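Oligogalacturonate lyase (Vibrio parahaemolyticus RIMD 2210633, PDB 3C5M) probably cleaves oligogalacturonides, pectin-derived oligosaccharides, by lyase chemistry as a manganese-binding seven-bladed beta-propeller enzyme. Local coordinates at residues 15-20 / 335-340; 21-26 / 378-383. All blocks are in the same frame, centred on the assembly; numbering follows the deposited sequence.

Interaction 1. Residues 15-20 / 335-340; sequences VDSDTQ and LCKHST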
ATOM      1  N   VAL A  15     -22.887  12.140   8.363  1.00 45.08           N
ATOM      2  CA  VAL A  15     -23.511  11.516   7.209  1.00 40.93           C
ATOM      3  C   VAL A  15     -23.116  12.237   5.937  1.00 38.17           C
ATOM      4  O   VAL A  15     -23.187  13.460   5.866  1.00 46.08           O
ATOM      5  CB  VAL A  15     -25.041  11.530   7.350  1.00 41.30           C
ATOM      6  CG1 VAL A  15     -25.694  10.888   6.143  1.00 45.38           C
ATOM      7  CG2 VAL A  15     -25.442  10.806   8.624  1.00 38.65           C
ATOM      8  N   ASP A  16     -22.693  11.481   4.933  1.00 43.50           N
ATOM      9  CA  ASP A  16     -22.292  12.084   3.673  1.00 49.39           C
ATOM     10  C   ASP A  16     -23.512  12.719   3.017  1.00 53.37           C
ATOM     11  O   ASP A  16     -24.562  12.079   2.883  1.00 51.81           O
ATOM     12  CB  ASP A  16     -21.687  11.026   2.755  1.00 53.95           C
ATOM     13  CG  ASP A  16     -21.066  11.624   1.522  1.00 51.75           C
ATOM     14  OD1 ASP A  16     -21.817  11.975   0.592  1.00 53.46           O
ATOM     15  OD2 ASP A  16     -19.824  11.756   1.492  1.00 63.70           O
ATOM     16  N   SER A  17     -23.369  13.980   2.617  1.00 52.25           N
ATOM     17  CA  SER A  17     -24.458  14.729   1.993  1.00 56.70           C
ATOM     18  C   SER A  17     -24.979  14.193   0.656  1.00 57.21           C
ATOM     19  O   SER A  17     -26.105  14.511   0.266  1.00 63.48           O
ATOM     20  CB  SER A  17     -24.046  16.191   1.819  1.00 47.51           C
ATOM     21  OG  SER A  17     -22.890  16.282   1.019  1.00 41.75           O
ATOM     22  N   ASP A  18     -24.180  13.382  -0.039  1.00 58.24           N
ATOM     23  CA  ASP A  18     -24.589  12.838  -1.336  1.00 54.64           C
ATOM     24  C   ASP A  18     -25.017  11.373  -1.342  1.00 53.42           C
ATOM     25  O   ASP A  18     -25.785  10.961  -2.212  1.00 54.65           O
ATOM     26  CB  ASP A  18     -23.474  13.022  -2.380  1.00 61.29           C
ATOM     27  CG  ASP A  18     -23.190  14.492  -2.705  1.00 73.75           C
ATOM     28  OD1 ASP A  18     -22.501  14.759  -3.719  1.00 68.14           O
ATOM     29  OD2 ASP A  18     -23.648  15.382  -1.946  1.00 83.22           O
ATOM     30  N   THR A  19     -24.538  10.586  -0.383  1.00 54.14           N
ATOM     31  CA  THR A  19     -24.874   9.164  -0.349  1.00 47.85           C
ATOM     32  C   THR A  19     -25.569   8.726   0.926  1.00 47.19           C
ATOM     33  O   THR A  19     -26.059   7.593   1.018  1.00 47.40           O
ATOM     34  CB  THR A  19     -23.613   8.317  -0.509  1.00 48.94           C
ATOM     35  OG1 THR A  19     -22.709   8.632   0.555  1.00 46.59           O
ATOM     36  CG2 THR A  19     -22.938   8.600  -1.842  1.00 38.15           C
ATOM     37  N   GLN A  20     -25.602   9.629   1.902  1.00 51.03           N
ATOM     38  CA  GLN A  20     -26.219   9.372   3.205  1.00 49.03           C
ATOM     39  C   GLN A  20     -25.427   8.341   4.003  1.00 50.20           C
ATOM     40  O   GLN A  20     -25.776   8.022   5.142  1.00 61.34           O
ATOM     41  CB  GLN A  20     -27.671   8.891   3.040  1.00 44.55           C
ATOM     42  CG  GLN A  20     -28.715  10.002   2.921  1.00 41.27           C
ATOM     43  CD  GLN A  20     -28.382  11.019   1.840  1.00 45.32           C
ATOM     44  OE1 GLN A  20     -28.169  12.203   2.130  1.00 48.03           O
ATOM     45  NE2 GLN A  20     -28.328  10.563   0.587  1.00 31.67           N
ATOM     46  N   LEU A 335     -19.529   5.146  -2.716  1.00 35.44           N
ATOM     47  CA  LEU A 335     -19.757   4.829  -1.297  1.00 44.07           C
ATOM     48  C   LEU A 335     -20.073   6.111  -0.550  1.00 44.05           C
ATOM     49  O   LEU A 335     -21.183   6.329  -0.074  1.00 46.60           O
ATOM     50  CB  LEU A 335     -18.511   4.191  -0.660  1.00 49.77           C
ATOM     51  CG  LEU A 335     -18.697   3.200   0.502  1.00 51.74           C
ATOM     52  CD1 LEU A 335     -17.396   3.084   1.290  1.00 35.32           C
ATOM     53  CD2 LEU A 335     -19.825   3.648   1.405  1.00 55.22           C
ATOM     54  N   CYS A 336     -19.065   6.955  -0.434  1.00 45.99           N
ATOM     55  CA  CYS A 336     -19.230   8.217   0.241  1.00 40.55           C
ATOM     56  C   CYS A 336     -18.262   9.123  -0.459  1.00 38.12           C
ATOM     57  O   CYS A 336     -17.808   8.825  -1.566  1.00 35.00           O
ATOM     58  CB  CYS A 336     -18.885   8.109   1.730  1.00 38.74           C
ATOM     59  SG  CYS A 336     -17.139   7.832   2.074  1.00 41.00           S
ATOM     60  N   LYS A 337     -17.922  10.218   0.193  1.00 38.57           N
ATOM     61  CA  LYS A 337     -17.030  11.182  -0.408  1.00 40.07           C
ATOM     62  C   LYS A 337     -15.804  11.389   0.474  1.00 36.17           C
ATOM     63  O   LYS A 337     -15.934  11.509   1.683  1.00 40.41           O
ATOM     64  CB  LYS A 337     -17.821  12.479  -0.608  1.00 38.35           C
ATOM     65  CG  LYS A 337     -17.186  13.496  -1.515  1.00 48.12           C
ATOM     66  CD  LYS A 337     -18.206  14.509  -2.052  1.00 49.64           C
ATOM     67  CE  LYS A 337     -18.860  15.356  -0.954  1.00 53.33           C
ATOM     68  NZ  LYS A 337     -19.978  14.646  -0.266  1.00 45.03           N
ATOM     69  N   HIS A 338     -14.616  11.396  -0.129  1.00 36.95           N
ATOM     70  CA  HIS A 338     -13.383  11.611   0.627  1.00 42.79           C
ATOM     71  C   HIS A 338     -12.925  13.059   0.504  1.00 40.22           C
ATOM     72  O   HIS A 338     -12.272  13.582   1.399  1.00 42.40           O
ATOM     73  CB  HIS A 338     -12.263  10.644   0.171  1.00 44.18           C
ATOM     74  CG  HIS A 338     -11.791  10.854  -1.238  1.00 42.95           C
ATOM     75  ND1 HIS A 338     -11.091  11.976  -1.635  1.00 39.86           N
ATOM     76  CD2 HIS A 338     -11.905  10.075  -2.340  1.00 40.84           C
ATOM     77  CE1 HIS A 338     -10.797  11.876  -2.922  1.00 34.31           C
ATOM     78  NE2 HIS A 338     -11.280  10.732  -3.373  1.00 26.31           N
ATOM     79  N   SER A 339     -13.277  13.701  -0.608  1.00 43.85           N
ATOM     80  CA  SER A 339     -12.930  15.106  -0.852  1.00 48.24           C
ATOM     81  C   SER A 339     -11.547  15.474  -0.350  1.00 46.12           C
ATOM     82  O   SER A 339     -11.408  16.297   0.554  1.00 43.26           O
ATOM     83  CB  SER A 339     -13.953  16.036  -0.182  1.00 43.96           C
ATOM     84  OG  SER A 339     -15.249  15.883  -0.740  1.00 43.14           O
ATOM     85  N   THR A 340     -10.520  14.884  -0.940  1.00 43.00           N
ATOM     86  CA  THR A 340      -9.173  15.189  -0.506  1.00 46.41           C
ATOM     87  C   THR A 340      -8.500  16.137  -1.493  1.00 47.03           C
ATOM     88  O   THR A 340      -8.763  16.086  -2.693  1.00 45.92           O
ATOM     89  CB  THR A 340      -8.326  13.898  -0.371  1.00 47.03           C
ATOM     90  OG1 THR A 340      -7.073  14.204   0.255  1.00 45.19           O
ATOM     91  CG2 THR A 340      -8.058  13.286  -1.743  1.00 36.92           C
TER
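The carboxylate of D16 faces K337 from the hairpin loop between strands 12-15 and 22-25 of a seven-bladed beta-propeller, packing that loop against strand 334-337, the edge strand of the neighbouring sheet. The two side chains cross at about a right angle, and both ends of K337 meet the acid. At the backbone end, K337 N gives D16 OD2 a weak hydrogen bond of 2.8 Å, bent to 123° at the hydrogen. At the far end, K337 NZ sits 3.4 Å from both D16 OD1 and D16 OD2, a salt bridge that includes a weak hydrogen bond to OD2. The K337 chain is bent twice, and the second bend, at chi4 (-81°), places NZ next to the carboxylate. D18 adds a further negative charge, its OD2 lying 4.1 Å from K337 NZ, beyond salt-bridge range but probably still favourable.

D16 is itself positioned by its own loop. Its OD1 accepts from D18 N at 2.8 Å, an Asx turn, and from T19 N in the wider Asx motif. Both donors reach OD1 on its anti side, yet from opposite faces of the carboxylate plane. OD1 thus takes the two N-H groups of the loop and OD2 that of the opposing strand, while NZ is shared by both oxygens. The K337 side chain also touches F321 of the adjoining strand 321-326 and P320 just before it.

T19 makes the second attachment. Its OG1 donates to L335 O at 2.8 Å, approaching 18° out of the carbonyl plane.

Interaction 2. Residues 21-26 / 378-383; sequences VKVTRL and YIADVP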
ATOM      1  N   VAL A  21     -24.353   7.824   3.413  1.00 48.06           N
ATOM      2  CA  VAL A  21     -23.538   6.824   4.091  1.00 44.36           C
ATOM      3  C   VAL A  21     -22.843   7.412   5.317  1.00 41.95           C
ATOM      4  O   VAL A  21     -22.400   8.562   5.302  1.00 37.94           O
ATOM      5  CB  VAL A  21     -22.489   6.236   3.136  1.00 41.22           C
ATOM      6  CG1 VAL A  21     -21.575   5.303   3.896  1.00 42.09           C
ATOM      7  CG2 VAL A  21     -23.177   5.498   2.008  1.00 27.56           C
ATOM      8  N   LYS A  22     -22.768   6.630   6.390  1.00 38.20           N
ATOM      9  CA  LYS A  22     -22.123   7.105   7.610  1.00 41.26           C
ATOM     10  C   LYS A  22     -20.604   7.044   7.511  1.00 42.70           C
ATOM     11  O   LYS A  22     -20.031   6.083   6.988  1.00 43.56           O
ATOM     12  CB  LYS A  22     -22.586   6.301   8.831  1.00 37.21           C
ATOM     13  CG  LYS A  22     -23.963   6.679   9.334  1.00 36.55           C
ATOM     14  CD  LYS A  22     -24.310   6.009  10.648  1.00 36.27           C
ATOM     15  CE  LYS A  22     -24.538   4.521  10.498  1.00 31.67           C
ATOM     16  NZ  LYS A  22     -24.840   3.886  11.819  1.00 47.14           N
ATOM     17  N   VAL A  23     -19.964   8.091   8.012  1.00 38.03           N
ATOM     18  CA  VAL A  23     -18.516   8.198   8.002  1.00 36.41           C
ATOM     19  C   VAL A  23     -18.071   8.713   9.352  1.00 42.85           C
ATOM     20  O   VAL A  23     -18.566   9.728   9.842  1.00 43.83           O
ATOM     21  CB  VAL A  23     -18.018   9.197   6.968  1.00 26.43           C
ATOM     22  CG1 VAL A  23     -16.526   9.317   7.080  1.00 22.04           C
ATOM     23  CG2 VAL A  23     -18.425   8.756   5.580  1.00 30.92           C
ATOM     24  N   THR A  24     -17.111   8.028   9.949  1.00 45.71           N
ATOM     25  CA  THR A  24     -16.642   8.440  11.251  1.00 39.65           C
ATOM     26  C   THR A  24     -15.151   8.768  11.247  1.00 33.90           C
ATOM     27  O   THR A  24     -14.354   8.040  10.676  1.00 40.73           O
ATOM     28  CB  THR A  24     -17.035   7.351  12.293  1.00 40.78           C
ATOM     29  OG1 THR A  24     -16.166   7.414  13.428  1.00 35.42           O
ATOM     30  CG2 THR A  24     -17.017   5.982  11.657  1.00 41.49           C
ATOM     31  N   ARG A  25     -14.802   9.898  11.860  1.00 35.31           N
ATOM     32  CA  ARG A  25     -13.421  10.382  11.936  1.00 35.13           C
ATOM     33  C   ARG A  25     -12.768   9.850  13.222  1.00 38.70           C
ATOM     34  O   ARG A  25     -13.291  10.058  14.315  1.00 42.72           O
ATOM     35  CB  ARG A  25     -13.424  11.916  11.948  1.00 25.75           C
ATOM     36  CG  ARG A  25     -12.094  12.558  11.632  1.00 39.63           C
ATOM     37  CD  ARG A  25     -12.043  14.013  12.069  1.00 42.32           C
ATOM     38  NE  ARG A  25     -12.094  14.136  13.525  1.00 49.77           N
ATOM     39  CZ  ARG A  25     -13.047  14.779  14.182  1.00 46.60           C
ATOM     40  NH1 ARG A  25     -14.032  15.363  13.512  1.00 42.94           N
ATOM     41  NH2 ARG A  25     -13.022  14.827  15.507  1.00 52.34           N
ATOM     42  N   LEU A  26     -11.627   9.171  13.091  1.00 33.46           N
ATOM     43  CA  LEU A  26     -10.938   8.596  14.240  1.00 22.41           C
ATOM     44  C   LEU A  26      -9.943   9.525  14.925  1.00 30.17           C
ATOM     45  O   LEU A  26      -9.819   9.520  16.151  1.00 25.78           O
ATOM     46  CB  LEU A  26     -10.196   7.327  13.823  1.00 26.76           C
ATOM     47  CG  LEU A  26     -10.961   6.087  13.361  1.00 26.81           C
ATOM     48  CD1 LEU A  26     -12.120   5.844  14.293  1.00 10.49           C
ATOM     49  CD2 LEU A  26     -11.447   6.258  11.949  1.00 37.39           C
ATOM     50  N   TYR A 378     -10.375   8.395   8.514  1.00 34.56           N
ATOM     51  CA  TYR A 378     -11.818   8.141   8.581  1.00 27.13           C
ATOM     52  C   TYR A 378     -12.116   6.695   8.251  1.00 22.79           C
ATOM     53  O   TYR A 378     -11.298   6.004   7.659  1.00 40.19           O
ATOM     54  CB  TYR A 378     -12.572   9.009   7.566  1.00 27.22           C
ATOM     55  CG  TYR A 378     -12.361  10.500   7.705  1.00 31.33           C
ATOM     56  CD1 TYR A 378     -11.216  11.112   7.205  1.00 29.47           C
ATOM     57  CD2 TYR A 378     -13.295  11.292   8.368  1.00 36.23           C
ATOM     58  CE1 TYR A 378     -11.000  12.477   7.366  1.00 43.35           C
ATOM     59  CE2 TYR A 378     -13.090  12.662   8.533  1.00 45.44           C
ATOM     60  CZ  TYR A 378     -11.937  13.247   8.033  1.00 46.27           C
ATOM     61  OH  TYR A 378     -11.710  14.597   8.216  1.00 53.09           O
ATOM     62  N   ILE A 379     -13.292   6.240   8.647  1.00 22.53           N
ATOM     63  CA  ILE A 379     -13.734   4.897   8.329  1.00 18.14           C
ATOM     64  C   ILE A 379     -15.169   5.066   7.859  1.00 30.75           C
ATOM     65  O   ILE A 379     -16.043   5.456   8.632  1.00 35.79           O
ATOM     66  CB  ILE A 379     -13.719   3.955   9.552  1.00 22.80           C
ATOM     67  CG1 ILE A 379     -12.294   3.502   9.851  1.00 27.38           C
ATOM     68  CG2 ILE A 379     -14.584   2.736   9.280  1.00 24.90           C
ATOM     69  CD1 ILE A 379     -12.152   2.781  11.142  1.00 10.37           C
ATOM     70  N   ALA A 380     -15.410   4.791   6.585  1.00 33.40           N
ATOM     71  CA  ALA A 380     -16.747   4.918   6.034  1.00 33.66           C
ATOM     72  C   ALA A 380     -17.474   3.582   6.125  1.00 42.58           C
ATOM     73  O   ALA A 380     -16.940   2.551   5.725  1.00 45.01           O
ATOM     74  CB  ALA A 380     -16.671   5.373   4.582  1.00 29.34           C
ATOM     75  N   ASP A 381     -18.694   3.604   6.653  1.00 47.37           N
ATOM     76  CA  ASP A 381     -19.501   2.397   6.764  1.00 47.27           C
ATOM     77  C   ASP A 381     -19.776   1.881   5.366  1.00 40.79           C
ATOM     78  O   ASP A 381     -19.678   2.632   4.404  1.00 41.68           O
ATOM     79  CB  ASP A 381     -20.820   2.704   7.482  1.00 52.33           C
ATOM     80  CG  ASP A 381     -20.697   2.612   9.002  1.00 65.70           C
ATOM     81  OD1 ASP A 381     -19.692   3.121   9.573  1.00 68.01           O
ATOM     82  OD2 ASP A 381     -21.615   2.038   9.632  1.00 65.28           O
ATOM     83  N   VAL A 382     -20.093   0.599   5.249  1.00 37.64           N
ATOM     84  CA  VAL A 382     -20.398   0.020   3.945  1.00 48.45           C
ATOM     85  C   VAL A 382     -21.632  -0.852   4.052  1.00 50.38           C
ATOM     86  O   VAL A 382     -21.537  -2.053   4.306  1.00 56.95           O
ATOM     87  CB  VAL A 382     -19.241  -0.846   3.397  1.00 39.22           C
ATOM     88  CG1 VAL A 382     -19.610  -1.396   2.030  1.00 32.12           C
ATOM     89  CG2 VAL A 382     -17.977  -0.022   3.310  1.00 38.37           C
ATOM     90  N   PRO A 383     -22.812  -0.256   3.851  1.00 50.67           N
ATOM     91  CA  PRO A 383     -24.086  -0.971   3.922  1.00 55.83           C
ATOM     92  C   PRO A 383     -24.128  -2.213   3.032  1.00 59.87           C
ATOM     93  O   PRO A 383     -23.338  -2.346   2.100  1.00 58.57           O
ATOM     94  CB  PRO A 383     -25.097   0.095   3.504  1.00 57.67           C
ATOM     95  CG  PRO A 383     -24.295   1.000   2.629  1.00 59.14           C
ATOM     96  CD  PRO A 383     -23.012   1.124   3.384  1.00 47.34           C
TER
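R25 lays the start of its side chain obliquely against the ring of Y378, with R25 CG 3.3 Å from Y378 CE2. Its CG is anti to the backbone N (chi1 -163°), which sets it beside CE2 and CZ of the tyrosine, while R25 CB lies by CD2 and CE2; the bend at chi3 (67°) then turns NE away. The guanidinium plane stands 86° from the ring plane, and its polar atoms find partners elsewhere: NE donates to T27 O and NH1 pairs with E12. Y378 OH is hydrogen-bonded to E372.

On the same sheet face, V23 CG1 reaches Y378 CB at 4.0 Å, while V23 CG2 meets A380 CB. T24 and I379 lie on the other face. They form a hydrogen-bonded antiparallel pair, T24 N to I379 O at 3.1 Å and I379 N to T24 O at 2.9 Å; V23-A380 and R25-Y378 are the flanking non-hydrogen-bonded pairs. Strand 22-25, near the N terminus, thereby joins strand 376-381, near the C terminus, within one blade: the Velcro closure of a beta-propeller.

L26 crosses I379 at about a right angle, its CD2 branch touching I379 CG1 at 3.6 Å. At the opposite end, D381 N donates to K22 O, extending the backbone pairing by one bond. The side chains of K22 and D381 pass obliquely, and K22 NZ stays 4.3 Å from D381 OD2, too far for a salt bridge. The CG1 methyl of V21, just ahead of the strand, lies against D381 O and, more loosely, at 4.4 Å from P383 CD.

Both contacts involve the hairpin of strands 12-15 and 22-25, but in different directions. Interaction 2 works within a sheet: main-chain hydrogen bonds set the register, and V21, V23, Y378 and A380 are buried, but K22 at the edge is exposed. Interaction 1 works between sheets, where the hairpin's loop meets the adjacent blade through a carboxylate, an ammonium group and a hydroxyl, with less than half the buried surface (241 against 546 Å²); buried D16, L335 and C336 lie beside exposed S17 and D18. Their centres are about 9 Å apart, and D16 N probably donates to V21 O. C336 touches both V23 and A380, so strand 334-337 packs on the face carrying them.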